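PDB 4JP0: 43.8 kDa insecticidal crystal protein from Bacillus thuringiensis, which forms one half of a binary insecticidal toxin that acts with Cry34Ab1 against western corn rootworm larvae, probably at the midgut epithelium. Local coordinates for residues A[19-30]-A[61-70]; A[198-206]-A[322-330]. All coordinates share one frame; numbering follows the deposited sequence.

Contact 1: residues A[19-30]-A[61-70]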
# COMPACT_ATOMS: atom_id res chain seq x y z
N ALA A 19 -19.72 -25.95 0.52
CA ALA A 19 -19.46 -25.22 -0.71
C ALA A 19 -18.17 -25.78 -1.31
O ALA A 19 -17.16 -25.97 -0.58
CB ALA A 19 -19.29 -23.72 -0.39
N ALA A 20 -18.17 -26.01 -2.62
CA ALA A 20 -17.06 -26.74 -3.26
C ALA A 20 -16.84 -26.33 -4.71
O ALA A 20 -17.77 -25.97 -5.40
CB ALA A 20 -17.38 -28.23 -3.23
N THR A 21 -15.59 -26.42 -5.19
CA THR A 21 -15.34 -26.28 -6.62
C THR A 21 -14.67 -27.56 -7.09
O THR A 21 -14.07 -28.28 -6.27
CB THR A 21 -14.37 -25.12 -6.95
OG1 THR A 21 -13.29 -25.13 -6.03
CG2 THR A 21 -15.01 -23.79 -6.74
N TYR A 22 -14.72 -27.82 -8.41
CA TYR A 22 -14.04 -28.99 -8.98
C TYR A 22 -12.56 -28.61 -9.06
O TYR A 22 -12.26 -27.52 -9.51
CB TYR A 22 -14.53 -29.28 -10.42
CG TYR A 22 -15.89 -29.94 -10.59
CD1 TYR A 22 -16.14 -30.81 -11.67
CD2 TYR A 22 -16.93 -29.68 -9.73
CE1 TYR A 22 -17.38 -31.40 -11.85
CE2 TYR A 22 -18.18 -30.29 -9.90
CZ TYR A 22 -18.39 -31.13 -10.96
OH TYR A 22 -19.62 -31.72 -11.12
N LEU A 23 -11.66 -29.47 -8.61
CA LEU A 23 -10.24 -29.11 -8.59
C LEU A 23 -9.59 -28.96 -9.95
O LEU A 23 -8.63 -28.21 -10.11
CB LEU A 23 -9.42 -30.19 -7.86
CG LEU A 23 -9.42 -30.22 -6.36
CD1 LEU A 23 -8.65 -31.42 -5.87
CD2 LEU A 23 -8.83 -28.91 -5.78
N SER A 24 -10.10 -29.71 -10.91
CA SER A 24 -9.45 -29.80 -12.20
C SER A 24 -10.02 -28.87 -13.26
O SER A 24 -9.58 -28.92 -14.42
CB SER A 24 -9.44 -31.25 -12.65
OG SER A 24 -8.48 -31.96 -11.87
N LEU A 25 -10.98 -28.02 -12.86
CA LEU A 25 -11.51 -27.00 -13.77
C LEU A 25 -11.24 -25.63 -13.15
O LEU A 25 -11.87 -25.25 -12.17
CB LEU A 25 -13.01 -27.19 -14.03
CG LEU A 25 -13.40 -28.33 -14.97
CD1 LEU A 25 -14.92 -28.59 -14.95
CD2 LEU A 25 -12.95 -27.98 -16.38
N ASP A 26 -10.31 -24.88 -13.72
CA ASP A 26 -9.96 -23.61 -13.09
C ASP A 26 -11.14 -22.62 -12.95
O ASP A 26 -11.18 -21.89 -11.98
CB ASP A 26 -8.80 -22.94 -13.81
CG ASP A 26 -7.43 -23.40 -13.29
OD1 ASP A 26 -7.32 -24.37 -12.51
OD2 ASP A 26 -6.39 -22.81 -13.61
N ASP A 27 -12.08 -22.60 -13.89
CA ASP A 27 -13.21 -21.64 -13.80
C ASP A 27 -14.47 -22.24 -13.20
O ASP A 27 -15.61 -21.79 -13.48
CB ASP A 27 -13.56 -21.12 -15.18
CG ASP A 27 -12.39 -20.48 -15.84
OD1 ASP A 27 -11.87 -19.51 -15.26
OD2 ASP A 27 -11.90 -20.89 -16.93
N SER A 28 -14.26 -23.28 -12.42
CA SER A 28 -15.34 -24.02 -11.80
C SER A 28 -16.43 -23.18 -11.17
O SER A 28 -16.15 -22.20 -10.45
CB SER A 28 -14.76 -24.87 -10.67
OG SER A 28 -15.74 -25.74 -10.15
N GLY A 29 -17.68 -23.64 -11.34
CA GLY A 29 -18.79 -23.12 -10.57
C GLY A 29 -18.64 -23.63 -9.15
O GLY A 29 -17.92 -24.59 -8.88
N VAL A 30 -19.34 -22.98 -8.21
CA VAL A 30 -19.38 -23.42 -6.83
C VAL A 30 -20.68 -24.20 -6.61
O VAL A 30 -21.75 -23.73 -6.99
CB VAL A 30 -19.36 -22.22 -5.87
CG1 VAL A 30 -19.44 -22.71 -4.40
CG2 VAL A 30 -18.10 -21.41 -6.09
N SER A 61 -10.52 -19.23 -3.41
CA SER A 61 -10.33 -20.69 -3.44
C SER A 61 -8.90 -20.95 -2.93
O SER A 61 -7.89 -20.49 -3.51
CB SER A 61 -10.51 -21.20 -4.86
OG SER A 61 -10.56 -22.61 -4.84
N TYR A 62 -8.79 -21.72 -1.85
CA TYR A 62 -7.49 -21.84 -1.20
C TYR A 62 -6.58 -22.83 -1.89
O TYR A 62 -6.75 -24.02 -1.74
CB TYR A 62 -7.65 -22.18 0.28
CG TYR A 62 -6.34 -22.25 1.04
CD1 TYR A 62 -5.64 -21.10 1.37
CD2 TYR A 62 -5.80 -23.48 1.41
CE1 TYR A 62 -4.44 -21.17 2.07
CE2 TYR A 62 -4.62 -23.55 2.10
CZ TYR A 62 -3.92 -22.41 2.41
OH TYR A 62 -2.75 -22.49 3.14
N ALA A 63 -5.63 -22.32 -2.69
CA ALA A 63 -4.66 -23.15 -3.39
C ALA A 63 -5.37 -24.16 -4.29
O ALA A 63 -4.91 -25.32 -4.46
CB ALA A 63 -3.77 -23.89 -2.42
N ALA A 64 -6.50 -23.73 -4.84
CA ALA A 64 -7.18 -24.50 -5.86
C ALA A 64 -7.71 -23.51 -6.90
O ALA A 64 -7.88 -22.33 -6.58
CB ALA A 64 -8.32 -25.28 -5.28
N ASN A 65 -7.99 -23.99 -8.10
CA ASN A 65 -8.48 -23.12 -9.19
C ASN A 65 -7.65 -21.86 -9.36
O ASN A 65 -8.18 -20.81 -9.65
CB ASN A 65 -9.96 -22.73 -8.94
CG ASN A 65 -10.80 -23.89 -8.44
OD1 ASN A 65 -11.15 -23.97 -7.26
ND2 ASN A 65 -11.15 -24.80 -9.36
N ASN A 66 -6.33 -21.99 -9.22
CA ASN A 66 -5.43 -20.85 -9.37
C ASN A 66 -5.76 -19.68 -8.44
O ASN A 66 -5.48 -18.50 -8.76
CB ASN A 66 -5.36 -20.40 -10.86
CG ASN A 66 -4.07 -19.69 -11.21
OD1 ASN A 66 -2.99 -20.03 -10.70
ND2 ASN A 66 -4.17 -18.67 -12.05
N CYS A 67 -6.33 -20.00 -7.27
CA CYS A 67 -6.67 -19.00 -6.29
C CYS A 67 -7.61 -17.95 -6.88
O CYS A 67 -7.49 -16.78 -6.58
CB CYS A 67 -5.42 -18.33 -5.69
SG CYS A 67 -4.46 -19.51 -4.71
N LYS A 68 -8.49 -18.37 -7.78
CA LYS A 68 -9.57 -17.50 -8.22
C LYS A 68 -10.56 -17.32 -7.03
O LYS A 68 -10.49 -18.03 -6.02
CB LYS A 68 -10.27 -18.09 -9.43
CG LYS A 68 -9.42 -18.02 -10.73
CD LYS A 68 -10.15 -18.74 -11.83
CE LYS A 68 -9.25 -19.02 -13.04
NZ LYS A 68 -8.89 -17.82 -13.81
N VAL A 69 -11.46 -16.35 -7.15
CA VAL A 69 -12.32 -15.98 -6.05
C VAL A 69 -13.80 -16.08 -6.40
O VAL A 69 -14.19 -16.05 -7.57
CB VAL A 69 -12.04 -14.50 -5.63
CG1 VAL A 69 -10.51 -14.31 -5.34
CG2 VAL A 69 -12.46 -13.54 -6.72
N TRP A 70 -14.64 -16.16 -5.37
CA TRP A 70 -16.07 -16.27 -5.65
C TRP A 70 -16.52 -15.07 -6.48
O TRP A 70 -16.20 -13.90 -6.19
CB TRP A 70 -16.89 -16.39 -4.37
CG TRP A 70 -16.84 -17.72 -3.67
CD1 TRP A 70 -15.91 -18.72 -3.79
CD2 TRP A 70 -17.77 -18.16 -2.70
NE1 TRP A 70 -16.22 -19.76 -2.93
CE2 TRP A 70 -17.37 -19.44 -2.27
CE3 TRP A 70 -18.93 -17.61 -2.16
CZ2 TRP A 70 -18.08 -20.17 -1.32
CZ3 TRP A 70 -19.63 -18.33 -1.21
CH2 TRP A 70 -19.20 -19.59 -0.81
O HOH W 1 -7.07 -26.65 -8.62
O HOH W 2 -11.28 -16.24 -14.62
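Asn65 reaches from one loop of the ricin B-type beta-trefoil domain into the back-to-back type I turns of Tyr22 to Leu25 and Leu25 to Ser28, and both ends of its amide are used. Asn65 ND2 donates to Tyr22 O at 2.9 Å, the acceptor lying close to the amide plane, and more weakly to Leu25 O. Asn65 OD1 accepts two hydroxyls: Thr21 OG1 at 2.7 Å, tilted from the carbonyl plane, and Ser61 OG at 2.8 Å, in that plane on a lone pair. Three good bonds and a weak fourth thus fix the rotation of a buried amide, a task suited to asparagine, which carries donor and acceptor on a short stem. Its backbone N joins in through a water that donates to Leu23 O. Ser28 OG, anti to its own backbone N (chi1 -172°), accepts from Tyr22 N and donates to Gly29 O, bracing the turns from within. At the outer side Lys68 lays its aliphatic chain along Asp26 O; NZ bonds to Thr81 OG1, makes only a long salt bridge to Asp27 and shares a water with it, weakly held on the Asp27 side. Deeper in, small Ala19 fits against Trp70, while Val30 CG2 sits over the indole, 4.2 Å from the centroid of its five-membered ring.

Contact 2: residues A[198-206]-A[322-330]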
# COMPACT_ATOMS: atom_id res chain seq x y z
N LYS A 198 -0.29 -20.41 0.06
CA LYS A 198 0.07 -21.35 1.11
C LYS A 198 1.24 -20.88 1.96
O LYS A 198 1.33 -21.24 3.14
CB LYS A 198 0.40 -22.73 0.51
CG LYS A 198 -0.85 -23.47 0.18
CD LYS A 198 -0.61 -24.70 -0.68
CE LYS A 198 0.01 -25.82 0.07
NZ LYS A 198 0.75 -26.72 -0.89
N THR A 199 2.10 -20.05 1.37
CA THR A 199 3.30 -19.65 2.05
C THR A 199 3.35 -18.17 2.39
O THR A 199 4.00 -17.81 3.35
CB THR A 199 4.58 -20.01 1.25
OG1 THR A 199 4.57 -19.35 -0.02
CG2 THR A 199 4.60 -21.51 0.93
N THR A 200 2.69 -17.32 1.63
CA THR A 200 2.75 -15.91 1.89
C THR A 200 1.40 -15.24 1.59
O THR A 200 1.33 -14.41 0.78
CB THR A 200 3.94 -15.22 1.13
OG1 THR A 200 3.88 -13.83 1.32
CG2 THR A 200 3.90 -15.50 -0.34
N PRO A 201 0.34 -15.68 2.27
CA PRO A 201 -1.00 -15.17 1.92
C PRO A 201 -1.11 -13.67 2.13
O PRO A 201 -1.92 -13.04 1.49
CB PRO A 201 -1.94 -15.92 2.87
CG PRO A 201 -1.00 -16.39 4.02
CD PRO A 201 0.29 -16.72 3.32
N TYR A 202 -0.32 -13.13 3.06
CA TYR A 202 -0.22 -11.68 3.19
C TYR A 202 1.17 -11.20 2.90
O TYR A 202 2.14 -11.71 3.46
CB TYR A 202 -0.63 -11.19 4.58
CG TYR A 202 -2.11 -11.35 4.82
CD1 TYR A 202 -2.63 -12.55 5.35
CD2 TYR A 202 -3.00 -10.35 4.45
CE1 TYR A 202 -4.03 -12.71 5.58
CE2 TYR A 202 -4.37 -10.50 4.66
CZ TYR A 202 -4.88 -11.67 5.22
OH TYR A 202 -6.23 -11.78 5.36
N TYR A 203 1.27 -10.21 2.01
CA TYR A 203 2.57 -9.56 1.75
C TYR A 203 2.70 -8.37 2.67
O TYR A 203 1.69 -7.81 3.11
CB TYR A 203 2.64 -9.05 0.29
CG TYR A 203 2.95 -10.16 -0.73
CD1 TYR A 203 2.12 -11.26 -0.87
CD2 TYR A 203 4.10 -10.07 -1.55
CE1 TYR A 203 2.42 -12.29 -1.78
CE2 TYR A 203 4.40 -11.03 -2.45
CZ TYR A 203 3.55 -12.15 -2.58
OH TYR A 203 3.86 -13.12 -3.49
N ILE A 204 3.94 -7.94 2.93
CA ILE A 204 4.20 -6.76 3.74
C ILE A 204 4.56 -5.59 2.83
O ILE A 204 5.48 -5.66 2.01
CB ILE A 204 5.37 -7.03 4.70
CG1 ILE A 204 5.00 -8.14 5.66
CG2 ILE A 204 5.71 -5.78 5.56
CD1 ILE A 204 6.24 -8.71 6.43
N LEU A 205 3.80 -4.52 2.95
CA LEU A 205 4.07 -3.29 2.19
C LEU A 205 4.52 -2.21 3.22
O LEU A 205 3.81 -1.86 4.18
CB LEU A 205 2.82 -2.88 1.40
CG LEU A 205 2.84 -1.57 0.62
CD1 LEU A 205 4.05 -1.48 -0.32
CD2 LEU A 205 1.51 -1.37 -0.15
N LYS A 206 5.74 -1.70 3.02
CA LYS A 206 6.34 -0.76 3.93
C LYS A 206 6.50 0.56 3.23
O LYS A 206 6.70 0.59 2.00
CB LYS A 206 7.76 -1.21 4.27
CG LYS A 206 7.89 -2.60 4.80
CD LYS A 206 9.30 -2.80 5.35
CE LYS A 206 9.56 -4.24 5.71
NZ LYS A 206 10.87 -4.44 6.35
N ARG A 322 7.39 -10.52 0.09
CA ARG A 322 6.77 -11.81 0.38
C ARG A 322 7.15 -12.09 1.82
O ARG A 322 8.20 -11.63 2.28
CB ARG A 322 7.43 -12.93 -0.38
CG ARG A 322 7.13 -13.06 -1.79
CD ARG A 322 7.57 -14.43 -2.35
NE ARG A 322 7.75 -14.29 -3.78
CZ ARG A 322 8.67 -14.89 -4.49
NH1 ARG A 322 9.53 -15.73 -3.91
NH2 ARG A 322 8.71 -14.65 -5.80
N TYR A 323 6.35 -12.86 2.54
CA TYR A 323 6.77 -13.21 3.89
C TYR A 323 6.58 -14.65 4.16
O TYR A 323 5.39 -15.06 4.38
CB TYR A 323 6.03 -12.47 5.00
CG TYR A 323 6.72 -12.76 6.33
CD1 TYR A 323 7.81 -12.01 6.72
CD2 TYR A 323 6.35 -13.83 7.13
CE1 TYR A 323 8.47 -12.24 7.89
CE2 TYR A 323 7.03 -14.09 8.35
CZ TYR A 323 8.09 -13.28 8.71
OH TYR A 323 8.80 -13.46 9.88
N ASN A 324 7.75 -15.34 4.17
CA ASN A 324 8.00 -16.80 4.31
C ASN A 324 8.83 -17.19 5.53
O ASN A 324 9.62 -18.13 5.41
CB ASN A 324 8.85 -17.31 3.12
CG ASN A 324 10.41 -16.99 3.27
OD1 ASN A 324 10.81 -16.14 4.05
ND2 ASN A 324 11.25 -17.70 2.50
N GLY A 325 8.66 -16.53 6.67
CA GLY A 325 9.57 -16.75 7.78
C GLY A 325 10.68 -15.70 7.73
O GLY A 325 11.46 -15.59 8.68
N SER A 326 10.78 -15.02 6.60
CA SER A 326 11.69 -13.90 6.37
C SER A 326 11.07 -13.07 5.25
O SER A 326 10.17 -13.54 4.57
CB SER A 326 13.11 -14.35 5.98
OG SER A 326 13.22 -14.70 4.61
N GLU A 327 11.53 -11.83 5.09
CA GLU A 327 10.97 -10.93 4.09
C GLU A 327 11.78 -11.03 2.79
O GLU A 327 13.02 -10.89 2.81
CB GLU A 327 11.05 -9.48 4.60
CG GLU A 327 10.28 -9.29 5.91
CD GLU A 327 10.49 -7.93 6.54
OE1 GLU A 327 11.31 -7.15 6.04
OE2 GLU A 327 9.82 -7.64 7.51
N ILE A 328 11.09 -11.22 1.67
CA ILE A 328 11.74 -11.25 0.35
C ILE A 328 11.18 -10.10 -0.48
O ILE A 328 10.01 -10.09 -0.79
CB ILE A 328 11.46 -12.62 -0.36
CG1 ILE A 328 12.12 -13.74 0.45
CG2 ILE A 328 12.04 -12.61 -1.79
CD1 ILE A 328 11.73 -15.18 -0.02
N ARG A 329 12.01 -9.12 -0.81
CA ARG A 329 11.51 -7.96 -1.52
C ARG A 329 11.22 -8.30 -2.97
O ARG A 329 12.08 -8.89 -3.64
CB ARG A 329 12.54 -6.80 -1.43
CG ARG A 329 11.96 -5.45 -1.78
CD ARG A 329 12.98 -4.29 -1.68
NE ARG A 329 14.06 -4.47 -2.64
CZ ARG A 329 15.31 -4.09 -2.48
NH1 ARG A 329 15.69 -3.46 -1.38
NH2 ARG A 329 16.20 -4.34 -3.44
N ILE A 330 10.04 -7.91 -3.47
CA ILE A 330 9.72 -8.18 -4.87
C ILE A 330 9.52 -6.87 -5.64
O ILE A 330 9.39 -6.89 -6.86
CB ILE A 330 8.51 -9.13 -5.04
CG1 ILE A 330 7.21 -8.48 -4.58
CG2 ILE A 330 8.73 -10.39 -4.27
CD1 ILE A 330 5.96 -9.08 -5.25
O HOH W 3 2.31 -13.93 5.08
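The one backbone-to-side-chain hydrogen bond between 198-206 and 322-330 runs from Tyr323 N to Thr200 OG1, 2.9 Å and almost straight at 176°. A chi1 of 175° swings the Thr200 hydroxyl toward the strand, offering an acceptor just where the helix ends. A water donates to Tyr202 O and, weakly, to Tyr323 O. The charged pair is Lys206 and Glu327: two extended chains, long enough to span the gap, cross at about a right angle and bring Lys206 NZ within 2.8 Å of Glu327 OE1, on its syn side. NZ also hydrogen-bonds Tyr208 OH. In a CH-pi contact Arg322 CA lies over a face of the Tyr203 ring, 4.1 Å from its centroid. The two side chains run together to Asp188 OD2, which takes the arginine NE in a salt bridge and the tyrosine hydroxyl in a hydrogen bond. In the apolar pairs, branched Ile204 lies alongside Tyr323, pointing the same way, CD1 to CD1 at 3.7 Å, and Ile330 CD1 touches Tyr203 CE2. In the antiparallel toxin_10 sheet, strand 202-221 pairs with 174-182 and 307-323; the contact joins the point where helix 193-199 leads into that strand to the hairpin between 307-323 and 327-346.

In the fold
From the N terminus, the chain first builds the trefoil domain, where contact 1 closes a loop of 30 residues, about half of it strand, between 19-30 and 61-70 and ties the turns after strand 18-22 to the approach to strand 69-73. The chain then passes through the rest of that domain and strand 174-182 before contact 2 opens at 198-206; its loop, 115 residues long, returns at the hairpin 322-330. The two loops follow in series, neither nesting nor crossing, with centres about 23 Å apart. They nevertheless touch: Tyr62 and Ala63 pack on the aliphatic part of Lys198, so the trefoil meets the end of helix 193-199 that feeds the long sheet.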